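Side-chain contacts in predicted protease of the collagenase family (Methanopyrus kandleri, PDB 5D88), which probably acts as a peptidase of family U32, built on a TIM barrel that binds a zinc ion: residues Thr36-Glu39 / Asp40-Gly43; Asn169-Glu172 / Glu173-Ser176; Phe195-Pro198 / Val199-Phe202; Pro224-Met228 / Arg229-Val233. One frame throughout, in Å; residues are numbered along the deposited sequence.

Interaction 1: residues Thr36-Glu39 / Asp40-Gly43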
loop_
_atom_site.group_PDB
_atom_site.type_symbol
_atom_site.label_atom_id
_atom_site.label_comp_id
_atom_site.label_asym_id
_atom_site.label_seq_id
_atom_site.Cartn_x
_atom_site.Cartn_y
_atom_site.Cartn_z
ATOM N N THR A 36 22.094 24.200 0.528
ATOM C CA THR A 36 23.040 23.100 0.349
ATOM C C THR A 36 22.896 22.403 -1.000
ATOM O O THR A 36 23.719 21.544 -1.341
ATOM C CB THR A 36 22.868 22.061 1.465
ATOM O OG1 THR A 36 21.737 21.225 1.177
ATOM C CG2 THR A 36 22.676 22.754 2.825
ATOM N N VAL A 37 21.882 22.746 -1.766
ATOM C CA VAL A 37 21.695 22.148 -3.087
ATOM C C VAL A 37 22.840 22.587 -3.991
ATOM O O VAL A 37 23.132 23.793 -4.066
ATOM C CB VAL A 37 20.352 22.571 -3.668
ATOM C CG1 VAL A 37 20.217 22.097 -5.130
ATOM C CG2 VAL A 37 19.228 22.029 -2.807
ATOM N N PRO A 38 23.495 21.672 -4.701
ATOM C CA PRO A 38 24.589 22.078 -5.584
ATOM C C PRO A 38 24.137 23.095 -6.620
ATOM O O PRO A 38 23.010 23.047 -7.126
ATOM C CB PRO A 38 25.017 20.760 -6.234
ATOM C CG PRO A 38 24.629 19.721 -5.233
ATOM C CD PRO A 38 23.331 20.207 -4.678
ATOM N N GLU A 39 25.049 24.018 -6.947
ATOM C CA GLU A 39 24.712 25.117 -7.849
ATOM C C GLU A 39 24.264 24.627 -9.223
ATOM O O GLU A 39 23.406 25.259 -9.850
ATOM C CB GLU A 39 25.904 26.062 -8.001
ATOM C CG GLU A 39 26.088 27.025 -6.835
ATOM C CD GLU A 39 27.150 28.085 -7.104
ATOM O OE1 GLU A 39 27.025 28.828 -8.102
ATOM O OE2 GLU A 39 28.117 28.167 -6.317
ATOM N N ASP A 40 24.819 23.518 -9.710
ATOM C CA ASP A 40 24.517 23.054 -11.062
ATOM C C ASP A 40 23.316 22.116 -11.123
ATOM O O ASP A 40 23.079 21.496 -12.163
ATOM C CB ASP A 40 25.738 22.358 -11.673
ATOM C CG ASP A 40 26.270 21.227 -10.804
ATOM O OD1 ASP A 40 25.534 20.774 -9.899
ATOM O OD2 ASP A 40 27.426 20.790 -11.031
ATOM N N SER A 41 22.545 22.010 -10.050
ATOM C CA SER A 41 21.428 21.088 -10.045
ATOM C C SER A 41 20.353 21.538 -11.027
ATOM O O SER A 41 20.233 22.719 -11.374
ATOM C CB SER A 41 20.849 20.981 -8.648
ATOM O OG SER A 41 21.835 20.488 -7.755
ATOM N N ASP A 42 19.571 20.571 -11.490
ATOM C CA ASP A 42 18.509 20.907 -12.422
ATOM C C ASP A 42 17.272 21.403 -11.688
ATOM O O ASP A 42 16.597 22.328 -12.155
ATOM C CB ASP A 42 18.202 19.702 -13.305
ATOM C CG ASP A 42 19.348 19.391 -14.252
ATOM O OD1 ASP A 42 19.524 20.144 -15.229
ATOM O OD2 ASP A 42 20.090 18.422 -14.010
ATOM N N GLY A 43 16.987 20.848 -10.521
ATOM C CA GLY A 43 15.768 21.232 -9.837
ATOM C C GLY A 43 15.734 20.727 -8.412
ATOM O O GLY A 43 16.603 19.973 -7.967
#
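Ser41 closes a type I beta turn on Pro38, with Asp40 at its third position. The CG of Asp40 stands between the backbone N and the carbonyl carbon (chi1 55°), which swings the carboxylate back over the turn, and OD1 comes to 3.7 Å from Pro38 CB, a van der Waals approach alongside the ring. Ser41 does most of the work. Its backbone N donates to Pro38 O at 3.1 Å, the bond that defines the turn, nearly straight at the hydrogen (158°). Its hydroxyl adds a second bond, OG donating to the same Pro38 O at 2.9 Å. Both donors arrive from one face of that carbonyl plane, the N well above it and the hydroxyl tilted less steeply, and the acceptor is gripped twice by a single residue. With OG anti to the carbonyl carbon and beside its own backbone N (chi1 -61°), the two donors point at one target. The hydroxyl oxygen also rests on apolar carbons, 3.4 Å from Pro38 CD and 3.5 Å from Val37 CG1. Were Ser41 an alanine, Pro38 O would probably keep only the backbone bond of this turn, and a small gap would open beside Val37. Asp42 and Gly43 then lead out of the turn: Asp42 bonds to Arg24, and Gly43 pairs with Tyr26 as strand 43-47 begins. The turn thus joins helix 31-34 to the second barrel strand, with Val37, Pro38 and Ser41 packed on Tyr26 of the first, strand 23-27.

Interaction 2: residues Asn169-Glu172 / Glu173-Ser176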
loop_
_atom_site.group_PDB
_atom_site.type_symbol
_atom_site.label_atom_id
_atom_site.label_comp_id
_atom_site.label_asym_id
_atom_site.label_seq_id
_atom_site.Cartn_x
_atom_site.Cartn_y
_atom_site.Cartn_z
ATOM N N ASN A 169 17.624 0.044 -8.404
ATOM C CA ASN A 169 18.552 1.131 -8.677
ATOM C C ASN A 169 19.867 0.656 -9.273
ATOM O O ASN A 169 20.562 1.461 -9.899
ATOM C CB ASN A 169 18.846 1.897 -7.397
ATOM C CG ASN A 169 17.773 2.882 -7.055
ATOM O OD1 ASN A 169 16.768 2.990 -7.762
ATOM N ND2 ASN A 169 17.974 3.628 -5.965
ATOM N N SER A 170 20.241 -0.609 -9.079
ATOM C CA SER A 170 21.466 -1.139 -9.671
ATOM C C SER A 170 21.189 -2.334 -10.570
ATOM O O SER A 170 22.112 -3.093 -10.881
ATOM C CB SER A 170 22.481 -1.544 -8.592
ATOM O OG SER A 170 22.981 -0.432 -7.882
ATOM N N ASN A 171 19.952 -2.513 -11.007
ATOM C CA ASN A 171 19.533 -3.741 -11.672
ATOM C C ASN A 171 19.384 -3.457 -13.165
ATOM O O ASN A 171 18.328 -3.028 -13.630
ATOM C CB ASN A 171 18.237 -4.269 -11.059
ATOM C CG ASN A 171 17.947 -5.698 -11.477
ATOM O OD1 ASN A 171 18.255 -6.095 -12.593
ATOM N ND2 ASN A 171 17.351 -6.471 -10.587
ATOM N N GLU A 172 20.449 -3.735 -13.928
ATOM C CA GLU A 172 20.425 -3.401 -15.351
ATOM C C GLU A 172 19.348 -4.188 -16.084
ATOM O O GLU A 172 18.623 -3.633 -16.919
ATOM C CB GLU A 172 21.792 -3.653 -15.984
ATOM C CG GLU A 172 21.874 -3.233 -17.455
ATOM C CD GLU A 172 21.602 -4.373 -18.444
ATOM O OE1 GLU A 172 22.210 -5.461 -18.308
ATOM O OE2 GLU A 172 20.785 -4.171 -19.375
ATOM N N GLU A 173 19.225 -5.480 -15.781
ATOM C CA GLU A 173 18.273 -6.338 -16.480
ATOM C C GLU A 173 16.847 -5.842 -16.290
ATOM O O GLU A 173 16.067 -5.760 -17.247
ATOM C CB GLU A 173 18.414 -7.764 -15.960
ATOM C CG GLU A 173 17.620 -8.824 -16.688
ATOM C CD GLU A 173 17.619 -10.155 -15.932
ATOM O OE1 GLU A 173 16.748 -10.338 -15.047
ATOM O OE2 GLU A 173 18.502 -11.002 -16.200
ATOM N N GLU A 174 16.481 -5.522 -15.051
ATOM C CA GLU A 174 15.100 -5.150 -14.783
ATOM C C GLU A 174 14.805 -3.732 -15.258
ATOM O O GLU A 174 13.713 -3.460 -15.774
ATOM C CB GLU A 174 14.796 -5.341 -13.300
ATOM C CG GLU A 174 14.785 -6.828 -12.935
ATOM C CD GLU A 174 14.462 -7.135 -11.475
ATOM O OE1 GLU A 174 13.871 -6.285 -10.775
ATOM O OE2 GLU A 174 14.801 -8.254 -11.029
ATOM N N VAL A 175 15.764 -2.816 -15.138
ATOM C CA VAL A 175 15.534 -1.490 -15.695
ATOM C C VAL A 175 15.411 -1.580 -17.208
ATOM O O VAL A 175 14.579 -0.901 -17.817
ATOM C CB VAL A 175 16.641 -0.515 -15.256
ATOM C CG1 VAL A 175 16.545 0.804 -16.029
ATOM C CG2 VAL A 175 16.528 -0.263 -13.756
ATOM N N SER A 176 16.215 -2.447 -17.837
ATOM C CA SER A 176 16.152 -2.612 -19.286
ATOM C C SER A 176 14.809 -3.154 -19.724
ATOM O O SER A 176 14.282 -2.746 -20.764
ATOM C CB SER A 176 17.251 -3.554 -19.762
ATOM O OG SER A 176 18.419 -2.822 -19.994
HETATM O O HOH W 1 20.903 -7.054 -13.911
#
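Asn171 caps the helix that follows, its OD1 accepting from Glu174 N at 3.1 Å as an N-cap bond. The donor stands well above the amide plane, although the N-H itself aims fairly straight at the oxygen (163°). CG lies anti to the backbone N (chi1 -166°), which folds the amide back over the first turn. The same OD1 takes a hydrogen from a water that in turn accepts from Glu173 N, tying a second N-H of the helix start to the cap. At the other end of the amide, ND2 lies 3.1 Å from Glu174 CD, the amide and carboxylate planes turned 39° apart. The main-chain Asn171 O starts the helical ladder, accepting from Val175 N at 3.0 Å. Glu172 continues it, its O accepting from Ser176 N at 2.8 Å. Its side chain bends at chi2 and runs forward along the helix to Ser176, where OE2 accepts from Ser176 OG at 2.8 Å on its anti side. Asn171 and the water therefore serve N-H groups that have no preceding helical carbonyls, while the acidic side chains of Glu172, Glu173 and Glu174 sit at the N-terminal end, where the helix dipole would probably favour their negative charge.

Interaction 3: residues Phe195-Pro198 / Val199-Phe202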
loop_
_atom_site.group_PDB
_atom_site.type_symbol
_atom_site.label_atom_id
_atom_site.label_comp_id
_atom_site.label_asym_id
_atom_site.label_seq_id
_atom_site.Cartn_x
_atom_site.Cartn_y
_atom_site.Cartn_z
ATOM N N PHE A 195 10.087 -0.863 -1.472
ATOM C CA PHE A 195 8.878 -1.556 -1.082
ATOM C C PHE A 195 9.150 -2.984 -0.629
ATOM O O PHE A 195 8.268 -3.598 -0.014
ATOM C CB PHE A 195 7.891 -1.529 -2.262
ATOM C CG PHE A 195 6.487 -1.705 -1.860
ATOM C CD1 PHE A 195 5.730 -0.611 -1.467
ATOM C CD2 PHE A 195 5.904 -2.959 -1.882
ATOM C CE1 PHE A 195 4.412 -0.749 -1.113
ATOM C CE2 PHE A 195 4.578 -3.120 -1.498
ATOM C CZ PHE A 195 3.831 -2.003 -1.111
ATOM N N ARG A 196 10.358 -3.520 -0.890
ATOM C CA ARG A 196 10.759 -4.796 -0.319
ATOM C C ARG A 196 10.878 -4.744 1.197
ATOM O O ARG A 196 10.896 -5.803 1.836
ATOM C CB ARG A 196 12.086 -5.238 -0.933
ATOM C CG ARG A 196 11.919 -5.660 -2.379
ATOM C CD ARG A 196 13.166 -6.170 -2.989
ATOM N NE ARG A 196 12.910 -6.454 -4.401
ATOM C CZ ARG A 196 13.822 -6.878 -5.275
ATOM N NH1 ARG A 196 15.086 -7.072 -4.906
ATOM N NH2 ARG A 196 13.463 -7.097 -6.537
ATOM N N ASP A 197 10.981 -3.547 1.771
ATOM C CA ASP A 197 10.966 -3.378 3.214
ATOM C C ASP A 197 9.666 -3.953 3.770
ATOM O O ASP A 197 8.582 -3.647 3.260
ATOM C CB ASP A 197 11.102 -1.877 3.549
ATOM C CG ASP A 197 11.039 -1.562 5.028
ATOM O OD1 ASP A 197 9.947 -1.608 5.614
ATOM O OD2 ASP A 197 12.092 -1.206 5.601
ATOM N N PRO A 198 9.718 -4.734 4.833
ATOM C CA PRO A 198 8.502 -5.459 5.245
ATOM C C PRO A 198 7.300 -4.583 5.628
ATOM O O PRO A 198 6.158 -5.016 5.458
ATOM C CB PRO A 198 8.990 -6.282 6.441
ATOM C CG PRO A 198 10.215 -5.513 6.966
ATOM C CD PRO A 198 10.880 -5.052 5.692
ATOM N N VAL A 199 7.497 -3.377 6.153
ATOM C CA VAL A 199 6.378 -2.596 6.672
ATOM C C VAL A 199 6.266 -1.221 6.020
ATOM O O VAL A 199 5.367 -0.455 6.377
ATOM C CB VAL A 199 6.430 -2.479 8.209
ATOM C CG1 VAL A 199 6.644 -3.844 8.847
ATOM C CG2 VAL A 199 7.464 -1.558 8.642
ATOM N N ALA A 200 7.107 -0.906 5.026
ATOM C CA ALA A 200 7.109 0.442 4.457
ATOM C C ALA A 200 5.739 0.835 3.910
ATOM O O ALA A 200 5.324 1.984 4.062
ATOM C CB ALA A 200 8.177 0.552 3.369
ATOM N N PHE A 201 5.063 -0.088 3.216
ATOM C CA PHE A 201 3.707 0.119 2.690
ATOM C C PHE A 201 2.792 0.747 3.746
ATOM O O PHE A 201 2.131 1.772 3.513
ATOM C CB PHE A 201 3.292 -1.291 2.220
ATOM C CG PHE A 201 1.863 -1.550 1.920
ATOM C CD1 PHE A 201 0.977 -0.604 1.500
ATOM C CD2 PHE A 201 1.462 -2.891 1.904
ATOM C CE1 PHE A 201 -0.358 -0.978 1.179
ATOM C CE2 PHE A 201 0.199 -3.271 1.600
ATOM C CZ PHE A 201 -0.729 -2.315 1.225
ATOM N N PHE A 202 2.790 0.159 4.939
ATOM C CA PHE A 202 1.885 0.582 5.990
ATOM C C PHE A 202 2.341 1.898 6.604
ATOM O O PHE A 202 1.516 2.757 6.933
ATOM C CB PHE A 202 1.800 -0.524 7.043
ATOM C CG PHE A 202 1.358 -1.843 6.464
ATOM C CD1 PHE A 202 0.009 -2.093 6.258
ATOM C CD2 PHE A 202 2.286 -2.796 6.075
ATOM C CE1 PHE A 202 -0.413 -3.279 5.701
ATOM C CE2 PHE A 202 1.876 -3.999 5.497
ATOM C CZ PHE A 202 0.524 -4.241 5.311
HETATM O O HOH W 2 6.468 -2.412 2.046
#
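The rings of Phe195 and Phe201 lie side by side and point the same way, their planes inclined at 36° and their centroids 5.5 Å apart, neither stacked nor edge-to-face. The touch is made by Phe195 CZ, 3.4 Å from Phe201 CB. One face of the Phe195 ring carries a water over its centre; this water donates to Asp197 O at 2.7 Å and accepts from Phe201 N at 3.0 Å, bridging the loop to the first turn of the helix. The Phe202 ring has Phe201 CD2 over the rim of one face, and Pro198 O at its edge, 4.4 Å from CE2. Asp197 turns CG anti to its own nitrogen (chi1 178°) and brings OD1 to the helix start: Val199 N donates to it at 3.1 Å, meeting the anti side of the carboxylate. Ala200 CB packs 3.6 Å from the same OD1. That carboxylate is also held from the loop at 224-233, with Arg229 in a salt bridge to OD1 and Val232 N bonded to OD2. Across the subunit boundary, Phe195 and Phe201 meet their own counterparts, Phe195 and Phe201 of the second subunit, the latter pair with planes near 90°. The contact thus forms the bend from strand 192-193 into helix 200-213, with Val199 at the N-cap position.

Interaction 4: residues Pro224-Met228 / Arg229-Val233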
loop_
_atom_site.group_PDB
_atom_site.type_symbol
_atom_site.label_atom_id
_atom_site.label_comp_id
_atom_site.label_asym_id
_atom_site.label_seq_id
_atom_site.Cartn_x
_atom_site.Cartn_y
_atom_site.Cartn_z
ATOM N N PRO A 224 3.868 3.339 15.357
ATOM C CA PRO A 224 4.029 1.940 15.775
ATOM C C PRO A 224 4.994 1.155 14.910
ATOM O O PRO A 224 5.438 0.072 15.324
ATOM C CB PRO A 224 2.608 1.383 15.675
ATOM C CG PRO A 224 1.945 2.233 14.635
ATOM C CD PRO A 224 2.549 3.599 14.759
ATOM N N TYR A 225 5.309 1.656 13.726
ATOM C CA TYR A 225 6.196 0.986 12.789
ATOM C C TYR A 225 7.654 1.316 13.058
ATOM O O TYR A 225 8.534 0.554 12.649
ATOM C CB TYR A 225 5.796 1.376 11.345
ATOM C CG TYR A 225 4.331 1.124 11.075
ATOM C CD1 TYR A 225 3.802 -0.158 11.124
ATOM C CD2 TYR A 225 3.461 2.167 10.820
ATOM C CE1 TYR A 225 2.439 -0.387 10.936
ATOM C CE2 TYR A 225 2.101 1.927 10.627
ATOM C CZ TYR A 225 1.610 0.652 10.696
ATOM O OH TYR A 225 0.265 0.422 10.503
ATOM N N GLU A 226 7.929 2.401 13.789
ATOM C CA GLU A 226 9.313 2.822 14.015
ATOM C C GLU A 226 10.145 1.756 14.728
ATOM O O GLU A 226 11.265 1.463 14.266
ATOM C CB GLU A 226 9.278 4.162 14.766
ATOM C CG GLU A 226 10.579 4.700 15.377
ATOM C CD GLU A 226 11.632 5.180 14.382
ATOM O OE1 GLU A 226 11.314 5.735 13.304
ATOM O OE2 GLU A 226 12.824 5.023 14.738
ATOM N N PRO A 227 9.687 1.134 15.816
ATOM C CA PRO A 227 10.513 0.115 16.491
ATOM C C PRO A 227 10.569 -1.242 15.798
ATOM O O PRO A 227 11.285 -2.135 16.281
ATOM C CB PRO A 227 9.843 -0.023 17.859
ATOM C CG PRO A 227 8.485 0.512 17.703
ATOM C CD PRO A 227 8.462 1.451 16.560
ATOM N N MET A 228 9.846 -1.434 14.699
ATOM C CA MET A 228 9.678 -2.776 14.144
ATOM C C MET A 228 10.892 -3.301 13.392
ATOM O O MET A 228 11.114 -4.519 13.393
ATOM C CB MET A 228 8.472 -2.805 13.209
ATOM C CG MET A 228 7.165 -2.801 13.932
ATOM S SD MET A 228 5.810 -3.076 12.757
ATOM C CE MET A 228 4.416 -2.904 13.853
ATOM N N ARG A 229 11.671 -2.453 12.717
ATOM C CA ARG A 229 12.767 -2.990 11.916
ATOM C C ARG A 229 13.751 -1.888 11.558
ATOM O O ARG A 229 13.506 -0.702 11.789
ATOM C CB ARG A 229 12.249 -3.664 10.629
ATOM C CG ARG A 229 12.002 -2.723 9.444
ATOM C CD ARG A 229 10.956 -1.717 9.723
ATOM N NE ARG A 229 10.521 -1.002 8.510
ATOM C CZ ARG A 229 9.863 0.158 8.513
ATOM N NH1 ARG A 229 9.593 0.787 9.655
ATOM N NH2 ARG A 229 9.496 0.706 7.378
ATOM N N GLU A 230 14.866 -2.317 10.965
ATOM C CA GLU A 230 15.818 -1.440 10.295
ATOM C C GLU A 230 15.329 -1.230 8.870
ATOM O O GLU A 230 15.232 -2.188 8.093
ATOM C CB GLU A 230 17.225 -2.053 10.298
ATOM C CG GLU A 230 18.336 -1.174 9.703
ATOM C CD GLU A 230 18.651 0.078 10.544
ATOM O OE1 GLU A 230 18.295 0.113 11.745
ATOM O OE2 GLU A 230 19.260 1.031 9.999
ATOM N N ARG A 231 14.976 0.007 8.542
ATOM C CA ARG A 231 14.398 0.279 7.237
ATOM C C ARG A 231 15.358 -0.096 6.109
ATOM O O ARG A 231 16.567 0.112 6.198
ATOM C CB ARG A 231 14.004 1.755 7.147
ATOM C CG ARG A 231 12.823 2.103 8.056
ATOM C CD ARG A 231 12.195 3.450 7.721
ATOM N NE ARG A 231 11.188 3.812 8.715
ATOM C CZ ARG A 231 11.502 4.293 9.905
ATOM N NH1 ARG A 231 12.776 4.504 10.199
ATOM N NH2 ARG A 231 10.567 4.562 10.792
ATOM N N VAL A 232 14.807 -0.629 5.018
ATOM C CA VAL A 232 15.634 -1.084 3.892
ATOM C C VAL A 232 15.817 0.114 2.968
ATOM O O VAL A 232 15.069 0.307 1.989
ATOM C CB VAL A 232 15.030 -2.294 3.183
ATOM C CG1 VAL A 232 15.993 -2.830 2.111
ATOM C CG2 VAL A 232 14.711 -3.407 4.223
ATOM N N VAL A 233 16.842 0.930 3.273
ATOM C CA VAL A 233 17.191 2.087 2.453
ATOM C C VAL A 233 18.186 1.643 1.389
ATOM O O VAL A 233 19.103 0.863 1.663
ATOM C CB VAL A 233 17.791 3.229 3.307
ATOM C CG1 VAL A 233 18.062 4.438 2.437
ATOM C CG2 VAL A 233 16.882 3.602 4.476
#
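Glu226 and Arg231 meet in a salt bridge, OE1 to NH2 at 2.9 Å. The bond is almost straight at the hydrogen (176°), and OE1 lies in the guanidinium plane of Arg231, but NH2 reaches OE1 from above the carboxylate plane; the two groups are turned 48° apart and the side chains cross at about a right angle. Closer packing lies beside it, round Arg229. Its guanidinium has Arg231 CG over the centre of one face, 3.5 Å above the plane, while NH1 at its edge gives a weak bond to Tyr225 O at 3.2 Å. CG of Arg229 takes the cramped place between N and carbonyl carbon (chi1 85°), and the chain bends again at chi2, folding the group back toward Tyr225. Tyr225 O also accepts from Met228 N at 3.1 Å, within a run where residues 224-226 have helical angles without regular helical bonds; further on, Val232 centres an inverse gamma turn leading to strand 233-234. Glu203 of helix 200-213 pairs with both arginines, and Arg229 also bridges to Asp197. A leucine in place of Arg231 would probably leave Glu226 without its charged mate here and deprive Glu203 of one of its two arginines. Tyr225 and Met228 are buried, and the tyrosine hydroxyl bonds Asp122 of the second subunit. Outward, the arrangement loosens: Pro227 and Glu230 are exposed and turn away, and Glu226 and Arg231 are themselves only partly covered.

In the fold
Interactions 3 and 4 form one unit, their centres about 9 Å apart: Asp197 OD1 bridges to Arg229 NH2 at 2.9 Å, and Asp197 OD2 probably accepts a hydrogen bond from Val232 N at 2.8 Å. Both touch the second subunit and lie near the zinc site of Cys88 and His209, the side chain of Phe201 lying about 9 Å and that of Tyr225 about 10 Å from the metal, so neither is a ligand. Interaction 2 comes within about 4 Å of interaction 3 at the nearest atoms without touching, though the centres are about 20 Å apart. Interaction 1 is remote, with centres 26 to 31 Å from the others, between the first and second barrel strands.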